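Local coordinates for protein toluene, o-xylene monooxygenase oxygenase subunit (Pseudomonas stutzeri, PDB 2INC) that probably serves as the ferritin-like helical partner subunit in the oxygenase of a bacterial multicomponent monooxygenase that hydroxylates toluene and o-xylene, at residues His102-Val111 with Arg165-Val176; Pro120-Leu128 with Thr219-Leu228. All blocks are in the same frame, centred on the assembly; numbering follows the deposited sequence.

Contact 1 (His102-Val111 with Arg165-Val176); sequences HDQMLTREWV and RTRELANCYPDV
V111 sits over one face of the Y173 ring: its CG2 is 3.8 Å from the ring centroid and displaced toward the ring's rim, a CH-pi contact. The other methyl, CG1, lies anti to the backbone N (chi1 166°) and packs on V176 CG2, 3.8 Å away. L106 CD1 and L169 CD2 meet more loosely to one side of this pair.

The same ring carries a polar end. Y173 OH donates to D103 O at 2.6 Å, approaching 28° out of the carbonyl plane, while L106 N reaches that oxygen from the opposite face. D103 then turns its carboxylate to R165, whose NH1 and NH2 grip it end-on, one nitrogen to each oxygen. The NH2 to D103 OD1 bond, 2.8 Å, is nearly straight at 168° and uses the syn lone pair. D103 OD2 takes both R165 NH1 and H102 ND1, which arrive from opposite faces of its plane. R165 NH2 also bridges to E168 OE2, 2.9 Å away, which it meets from above the carboxylate plane.

Farther out, R108 NH1 makes a salt bridge to D175 OD2 at 3.3 Å, the oxygen lying in the guanidinium plane, with V176 CG2 over the guanidinium face. R108 begins the helix that T107 caps through its hydroxyl.

R165 thus stands between two acids, D103 and E168, and probably offsets the negative charge of D103, while H102 ND1 gives OD2 a second hydrogen bond; the network ties the turn before helix 108-117 to the last turns of helix 142-172.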
# COMPACT_ATOMS: atom_id res chain seq x y z
N HIS B 102 1.81 30.26 22.37
CA HIS B 102 3.09 30.89 21.98
C HIS B 102 2.98 32.34 21.42
O HIS B 102 3.78 33.22 21.75
CB HIS B 102 3.75 29.98 20.93
CG HIS B 102 4.89 30.60 20.20
ND1 HIS B 102 4.72 31.46 19.13
CD2 HIS B 102 6.23 30.48 20.38
CE1 HIS B 102 5.91 31.87 18.71
NE2 HIS B 102 6.84 31.27 19.43
N ASP B 103 2.00 32.59 20.57
CA ASP B 103 1.95 33.88 19.90
C ASP B 103 1.57 34.98 20.87
O ASP B 103 2.04 36.12 20.73
CB ASP B 103 0.96 33.84 18.71
CG ASP B 103 1.51 32.99 17.54
OD1 ASP B 103 0.71 32.69 16.63
OD2 ASP B 103 2.71 32.61 17.55
N GLN B 104 0.69 34.62 21.83
CA GLN B 104 0.24 35.52 22.93
C GLN B 104 1.39 35.99 23.81
O GLN B 104 1.27 37.02 24.45
CB GLN B 104 -0.84 34.82 23.78
CG GLN B 104 -2.24 34.65 23.09
CD GLN B 104 -2.32 33.57 21.94
OE1 GLN B 104 -3.23 33.62 21.08
NE2 GLN B 104 -1.38 32.60 21.93
N MET B 105 2.49 35.25 23.85
CA MET B 105 3.63 35.61 24.70
C MET B 105 4.69 36.48 24.00
O MET B 105 5.64 36.93 24.63
CB MET B 105 4.34 34.34 25.20
CG MET B 105 3.42 33.29 25.83
SD MET B 105 2.68 34.02 27.29
CE MET B 105 4.12 34.56 28.23
N LEU B 106 4.59 36.68 22.69
CA LEU B 106 5.57 37.53 21.98
C LEU B 106 5.36 38.98 22.38
O LEU B 106 4.22 39.39 22.66
CB LEU B 106 5.35 37.41 20.45
CG LEU B 106 5.28 36.02 19.80
CD1 LEU B 106 4.78 36.10 18.32
CD2 LEU B 106 6.64 35.34 19.92
N THR B 107 6.43 39.78 22.38
CA THR B 107 6.29 41.21 22.75
C THR B 107 5.66 42.05 21.63
O THR B 107 5.69 41.66 20.45
CB THR B 107 7.61 41.86 23.06
OG1 THR B 107 8.43 41.86 21.88
CG2 THR B 107 8.35 41.13 24.19
N ARG B 108 5.14 43.23 21.96
CA ARG B 108 4.53 44.08 20.93
C ARG B 108 5.58 44.45 19.87
O ARG B 108 5.27 44.49 18.66
CB ARG B 108 3.96 45.37 21.56
CG ARG B 108 3.27 46.29 20.53
CD ARG B 108 2.17 45.52 19.72
NE ARG B 108 1.67 46.27 18.56
CZ ARG B 108 0.47 46.10 18.00
NH1 ARG B 108 -0.40 45.20 18.47
NH2 ARG B 108 0.13 46.85 16.95
N GLU B 109 6.80 44.73 20.34
CA GLU B 109 7.88 45.14 19.46
C GLU B 109 8.26 44.03 18.46
O GLU B 109 8.49 44.29 17.27
CB GLU B 109 9.11 45.54 20.28
CG GLU B 109 8.91 46.84 21.14
CD GLU B 109 8.21 46.63 22.55
OE1 GLU B 109 8.05 47.66 23.28
OE2 GLU B 109 7.82 45.48 22.93
N TRP B 110 8.34 42.79 18.95
CA TRP B 110 8.61 41.66 18.04
C TRP B 110 7.45 41.46 17.05
O TRP B 110 7.64 41.27 15.83
CB TRP B 110 8.85 40.36 18.83
CG TRP B 110 9.10 39.23 17.89
CD1 TRP B 110 8.33 38.14 17.67
CD2 TRP B 110 10.25 39.09 17.07
NE1 TRP B 110 8.92 37.32 16.71
CE2 TRP B 110 10.10 37.88 16.34
CE3 TRP B 110 11.39 39.87 16.87
CZ2 TRP B 110 11.07 37.46 15.41
CZ3 TRP B 110 12.34 39.43 15.93
CH2 TRP B 110 12.17 38.25 15.22
N VAL B 111 6.23 41.52 17.54
CA VAL B 111 5.09 41.43 16.65
C VAL B 111 5.21 42.45 15.49
O VAL B 111 4.97 42.13 14.32
CB VAL B 111 3.77 41.58 17.42
CG1 VAL B 111 2.58 41.82 16.47
CG2 VAL B 111 3.50 40.31 18.25
N ARG B 165 0.97 30.98 8.98
CA ARG B 165 1.37 31.78 10.13
C ARG B 165 0.88 33.20 10.08
O ARG B 165 0.57 33.76 11.11
CB ARG B 165 2.86 31.82 10.29
CG ARG B 165 3.39 30.42 10.67
CD ARG B 165 3.03 30.15 12.15
NE ARG B 165 3.72 31.12 13.01
CZ ARG B 165 3.19 31.65 14.13
NH1 ARG B 165 3.91 32.51 14.86
NH2 ARG B 165 1.95 31.31 14.52
N THR B 166 0.79 33.75 8.87
CA THR B 166 0.25 35.11 8.72
C THR B 166 -1.17 35.17 9.23
O THR B 166 -1.54 36.11 9.93
CB THR B 166 0.33 35.55 7.25
OG1 THR B 166 1.71 35.60 6.89
CG2 THR B 166 -0.29 36.99 7.07
N ARG B 167 -2.00 34.20 8.86
CA ARG B 167 -3.36 34.10 9.42
C ARG B 167 -3.38 33.94 10.93
O ARG B 167 -4.18 34.56 11.63
CB ARG B 167 -4.10 32.90 8.88
CG ARG B 167 -4.86 33.11 7.70
CD ARG B 167 -6.36 33.46 8.03
NE ARG B 167 -6.41 34.82 8.41
CZ ARG B 167 -6.44 35.89 7.61
NH1 ARG B 167 -6.39 37.04 8.22
NH2 ARG B 167 -6.53 35.85 6.28
N GLU B 168 -2.54 33.07 11.45
CA GLU B 168 -2.49 32.86 12.91
C GLU B 168 -2.08 34.12 13.65
O GLU B 168 -2.68 34.48 14.69
CB GLU B 168 -1.50 31.75 13.25
CG GLU B 168 -1.99 30.39 12.93
CD GLU B 168 -1.38 29.38 13.88
OE1 GLU B 168 -2.15 28.66 14.57
OE2 GLU B 168 -0.12 29.33 13.96
N LEU B 169 -1.10 34.82 13.09
CA LEU B 169 -0.74 36.17 13.59
C LEU B 169 -1.86 37.20 13.52
O LEU B 169 -2.10 37.90 14.52
CB LEU B 169 0.55 36.67 12.93
CG LEU B 169 1.82 35.88 13.35
CD1 LEU B 169 2.93 36.20 12.35
CD2 LEU B 169 2.26 36.22 14.79
N ALA B 170 -2.56 37.29 12.39
CA ALA B 170 -3.68 38.19 12.25
C ALA B 170 -4.77 37.85 13.25
O ALA B 170 -5.51 38.75 13.68
CB ALA B 170 -4.25 38.09 10.89
N ASN B 171 -4.96 36.57 13.55
CA ASN B 171 -6.00 36.21 14.52
C ASN B 171 -5.57 36.70 15.89
O ASN B 171 -6.39 37.21 16.65
CB ASN B 171 -6.25 34.70 14.56
CG ASN B 171 -7.00 34.20 13.36
OD1 ASN B 171 -7.62 34.97 12.62
ND2 ASN B 171 -6.98 32.89 13.17
N CYS B 172 -4.29 36.53 16.23
CA CYS B 172 -3.79 36.94 17.53
C CYS B 172 -3.72 38.47 17.66
O CYS B 172 -3.98 39.02 18.74
CB CYS B 172 -2.42 36.31 17.78
SG CYS B 172 -1.94 36.28 19.55
N TYR B 173 -3.37 39.17 16.57
CA TYR B 173 -3.09 40.61 16.63
C TYR B 173 -3.78 41.28 15.47
O TYR B 173 -3.12 41.70 14.51
CB TYR B 173 -1.58 40.84 16.53
CG TYR B 173 -0.83 40.22 17.68
CD1 TYR B 173 -0.10 39.06 17.52
CD2 TYR B 173 -0.91 40.78 18.95
CE1 TYR B 173 0.55 38.48 18.58
CE2 TYR B 173 -0.27 40.22 20.01
CZ TYR B 173 0.47 39.08 19.82
OH TYR B 173 1.10 38.53 20.89
N PRO B 174 -5.12 41.34 15.52
CA PRO B 174 -5.94 41.80 14.40
C PRO B 174 -5.76 43.26 14.03
O PRO B 174 -6.22 43.69 12.93
CB PRO B 174 -7.37 41.58 14.89
CG PRO B 174 -7.28 40.73 16.06
CD PRO B 174 -5.93 40.91 16.67
N ASP B 175 -5.14 44.04 14.91
CA ASP B 175 -4.91 45.46 14.64
C ASP B 175 -3.62 45.73 13.86
O ASP B 175 -3.37 46.85 13.44
CB ASP B 175 -4.94 46.28 15.96
CG ASP B 175 -3.77 45.91 16.97
OD1 ASP B 175 -3.29 46.84 17.68
OD2 ASP B 175 -3.35 44.71 17.09
N VAL B 176 -2.80 44.71 13.66
CA VAL B 176 -1.48 44.93 13.04
C VAL B 176 -1.55 45.03 11.49
O VAL B 176 -0.69 45.65 10.85
CB VAL B 176 -0.47 43.84 13.51
CG1 VAL B 176 0.85 43.95 12.79
CG2 VAL B 176 -0.23 43.96 15.02

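Contact 2 (Pro120-Leu128 with Thr219-Leu228)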
# COMPACT_ATOMS: atom_id res chain seq x y z
N PRO B 120 5.82 39.66 4.87
CA PRO B 120 5.94 39.99 3.44
C PRO B 120 6.76 39.02 2.64
O PRO B 120 6.73 39.07 1.41
CB PRO B 120 6.62 41.36 3.42
CG PRO B 120 6.35 41.94 4.75
CD PRO B 120 6.31 40.78 5.71
N ALA B 121 7.49 38.14 3.30
CA ALA B 121 8.23 37.11 2.60
C ALA B 121 7.32 36.17 1.76
O ALA B 121 7.84 35.44 0.93
CB ALA B 121 9.07 36.30 3.57
N ARG B 122 5.98 36.24 1.90
CA ARG B 122 5.14 35.43 1.01
C ARG B 122 5.40 35.84 -0.46
O ARG B 122 5.38 34.99 -1.37
CB ARG B 122 3.65 35.48 1.40
CG ARG B 122 2.87 36.71 0.94
CD ARG B 122 1.38 36.44 1.13
NE ARG B 122 0.59 37.64 0.77
CZ ARG B 122 0.20 38.53 1.66
NH1 ARG B 122 0.46 38.31 2.95
NH2 ARG B 122 -0.51 39.58 1.27
N TYR B 123 5.67 37.12 -0.70
CA TYR B 123 6.00 37.59 -2.06
C TYR B 123 7.36 37.05 -2.49
O TYR B 123 7.54 36.49 -3.58
CB TYR B 123 5.89 39.14 -2.16
CG TYR B 123 4.44 39.55 -1.96
CD1 TYR B 123 3.55 39.48 -3.03
CD2 TYR B 123 3.94 39.95 -0.72
CE1 TYR B 123 2.22 39.79 -2.88
CE2 TYR B 123 2.54 40.24 -0.57
CZ TYR B 123 1.73 40.16 -1.64
OH TYR B 123 0.35 40.42 -1.57
N LEU B 124 8.34 37.18 -1.64
CA LEU B 124 9.65 36.78 -2.05
C LEU B 124 9.69 35.25 -2.31
O LEU B 124 10.27 34.82 -3.29
CB LEU B 124 10.66 37.18 -0.99
CG LEU B 124 12.10 36.77 -1.32
CD1 LEU B 124 12.55 37.16 -2.78
CD2 LEU B 124 13.01 37.53 -0.33
N PHE B 125 9.06 34.45 -1.47
CA PHE B 125 9.10 32.98 -1.64
C PHE B 125 8.32 32.57 -2.88
O PHE B 125 8.75 31.65 -3.58
CB PHE B 125 8.55 32.22 -0.39
CG PHE B 125 9.39 32.38 0.86
CD1 PHE B 125 8.81 32.19 2.13
CD2 PHE B 125 10.74 32.69 0.80
CE1 PHE B 125 9.53 32.32 3.31
CE2 PHE B 125 11.49 32.84 1.97
CZ PHE B 125 10.89 32.65 3.24
N HIS B 126 7.20 33.26 -3.17
CA HIS B 126 6.50 32.97 -4.41
C HIS B 126 7.33 33.38 -5.64
O HIS B 126 7.36 32.64 -6.61
CB HIS B 126 5.12 33.63 -4.48
CG HIS B 126 4.34 33.20 -5.68
ND1 HIS B 126 3.89 31.90 -5.85
CD2 HIS B 126 4.01 33.85 -6.82
CE1 HIS B 126 3.28 31.79 -7.02
NE2 HIS B 126 3.32 32.97 -7.62
N ALA B 127 8.07 34.48 -5.56
CA ALA B 127 8.97 34.88 -6.65
C ALA B 127 10.06 33.82 -6.84
O ALA B 127 10.43 33.53 -7.96
CB ALA B 127 9.61 36.25 -6.34
N LEU B 128 10.51 33.19 -5.77
CA LEU B 128 11.48 32.09 -5.92
C LEU B 128 10.84 30.87 -6.57
O LEU B 128 11.51 30.14 -7.36
CB LEU B 128 12.07 31.71 -4.56
CG LEU B 128 13.00 32.71 -3.87
CD1 LEU B 128 13.42 32.09 -2.53
CD2 LEU B 128 14.19 33.01 -4.75
N THR B 219 20.73 34.65 -5.89
CA THR B 219 19.57 35.12 -5.15
C THR B 219 19.24 34.22 -3.94
O THR B 219 19.10 34.69 -2.79
CB THR B 219 18.41 35.19 -6.09
OG1 THR B 219 18.75 36.13 -7.10
CG2 THR B 219 17.16 35.69 -5.37
N LYS B 220 19.21 32.90 -4.15
CA LYS B 220 18.77 32.03 -3.07
C LYS B 220 19.71 32.09 -1.85
O LYS B 220 19.24 32.20 -0.70
CB LYS B 220 18.52 30.60 -3.59
CG LYS B 220 17.09 30.45 -4.12
CD LYS B 220 16.79 29.15 -4.86
CE LYS B 220 17.13 27.94 -4.04
NZ LYS B 220 16.41 27.86 -2.74
N PRO B 221 21.02 31.97 -2.07
CA PRO B 221 21.82 32.07 -0.83
C PRO B 221 21.67 33.40 -0.09
O PRO B 221 21.69 33.38 1.12
CB PRO B 221 23.26 31.77 -1.29
CG PRO B 221 23.01 30.85 -2.54
CD PRO B 221 21.86 31.63 -3.23
N ALA B 222 21.44 34.51 -0.80
CA ALA B 222 21.15 35.81 -0.16
C ALA B 222 19.81 35.78 0.57
O ALA B 222 19.71 36.28 1.69
CB ALA B 222 21.20 36.96 -1.13
N VAL B 223 18.76 35.27 -0.08
CA VAL B 223 17.45 35.14 0.59
C VAL B 223 17.54 34.25 1.83
O VAL B 223 17.01 34.55 2.91
CB VAL B 223 16.38 34.58 -0.38
CG1 VAL B 223 15.08 34.31 0.40
CG2 VAL B 223 16.14 35.56 -1.48
N GLU B 224 18.26 33.13 1.69
CA GLU B 224 18.26 32.14 2.76
C GLU B 224 19.03 32.68 3.94
O GLU B 224 18.62 32.47 5.07
CB GLU B 224 18.84 30.82 2.27
CG GLU B 224 17.91 30.16 1.21
CD GLU B 224 18.65 29.29 0.20
OE1 GLU B 224 19.90 29.03 0.37
OE2 GLU B 224 17.98 28.85 -0.77
N GLU B 225 20.13 33.39 3.69
CA GLU B 225 20.93 33.94 4.79
C GLU B 225 20.23 35.11 5.49
O GLU B 225 20.18 35.16 6.72
CB GLU B 225 22.38 34.25 4.36
CG GLU B 225 23.22 32.98 4.00
CD GLU B 225 23.16 31.80 5.01
OE1 GLU B 225 23.36 32.03 6.24
OE2 GLU B 225 22.94 30.63 4.59
N ALA B 226 19.59 35.99 4.74
CA ALA B 226 18.84 37.06 5.37
C ALA B 226 17.59 36.58 6.12
O ALA B 226 17.40 36.86 7.32
CB ALA B 226 18.48 38.15 4.32
N LEU B 227 16.75 35.84 5.42
CA LEU B 227 15.42 35.53 5.91
C LEU B 227 15.36 34.28 6.73
O LEU B 227 14.51 34.15 7.58
CB LEU B 227 14.43 35.41 4.75
CG LEU B 227 13.80 36.72 4.30
CD1 LEU B 227 14.80 37.67 3.60
CD2 LEU B 227 12.68 36.39 3.38
N LEU B 228 16.25 33.32 6.51
CA LEU B 228 16.12 32.13 7.34
C LEU B 228 17.16 32.23 8.44
O LEU B 228 16.82 32.21 9.62
CB LEU B 228 16.27 30.83 6.52
CG LEU B 228 15.34 30.65 5.32
CD1 LEU B 228 15.59 29.29 4.65
CD2 LEU B 228 13.88 30.83 5.72
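V223 faces L124 and L128 with both of its methyls. From its CB, CG1 runs anti to the backbone N (chi1 173°) and ends 3.9 Å from L124 CD2 and 4.0 Å from L128 CD1; it also lies at the edge of the F125 ring, near the ring plane, with CE2 the nearest ring atom. The second branch, CG2, stays beside the backbone N and meets L124, touching both of its terminal methyls. V223 reaches L124 and L128 tip to tip, and it also packs on F195 of helix 190-202.

One turn on, L227 CD2 comes within 3.6 Å of A121 CB and also touches L124 CD2. It slides along F125 in the opposite sense, reaching CE2 at an oblique approach. L228 CD2 adds a looser touch at F125 CZ.

Helices 121-138 and 208-237 belong to the antiparallel helical bundle of the ferritin-like fold. Over these segments their axes run at 153° and come no closer than 11.8 Å, a spacing filled by leucine, valine and phenylalanine side chains with no hydrogen bond between the segments. F125 also stacks edge-to-face with W158 of helix 142-172, so a third helix borders the same layer.

Toward T219 the contact is made by the aliphatic parts of polar side chains. L128 CD2 lies 3.9 Å from K220 CG and slides past T219 CG2, while T219 OG1 turns to A214 O. The K220 chain bends at its far end and carries NZ to E224 OE2, 2.7 Å away, and to H257 ND1. With an alanine here, the methylene beside L128 CD2 is gone, and E224 OE2 and H257 ND1 would probably both be left without their lysine partner. E224 OE1 forms a salt bridge with R258.

In the fold
The four segments alternate along the chain: 102-111, 120-128, 165-176, then 219-228. Helices 108-117, 121-138 and 142-172 follow one another, so contact 1 joins the start of the first, and the turn before it, to the end of the third and the turn after it, whereas contact 2 pairs the second with the later helix 208-237. The centres are 21 Å apart and the nearest atoms about 4 Å, without touching. Contact 1 sits about 28 Å from the chain centre, at one end of the bundle; contact 2, about 8 Å from it, lies in the buried interior. Helix 142-172 borders both, since F125 and K220 of contact 2 also pack on it.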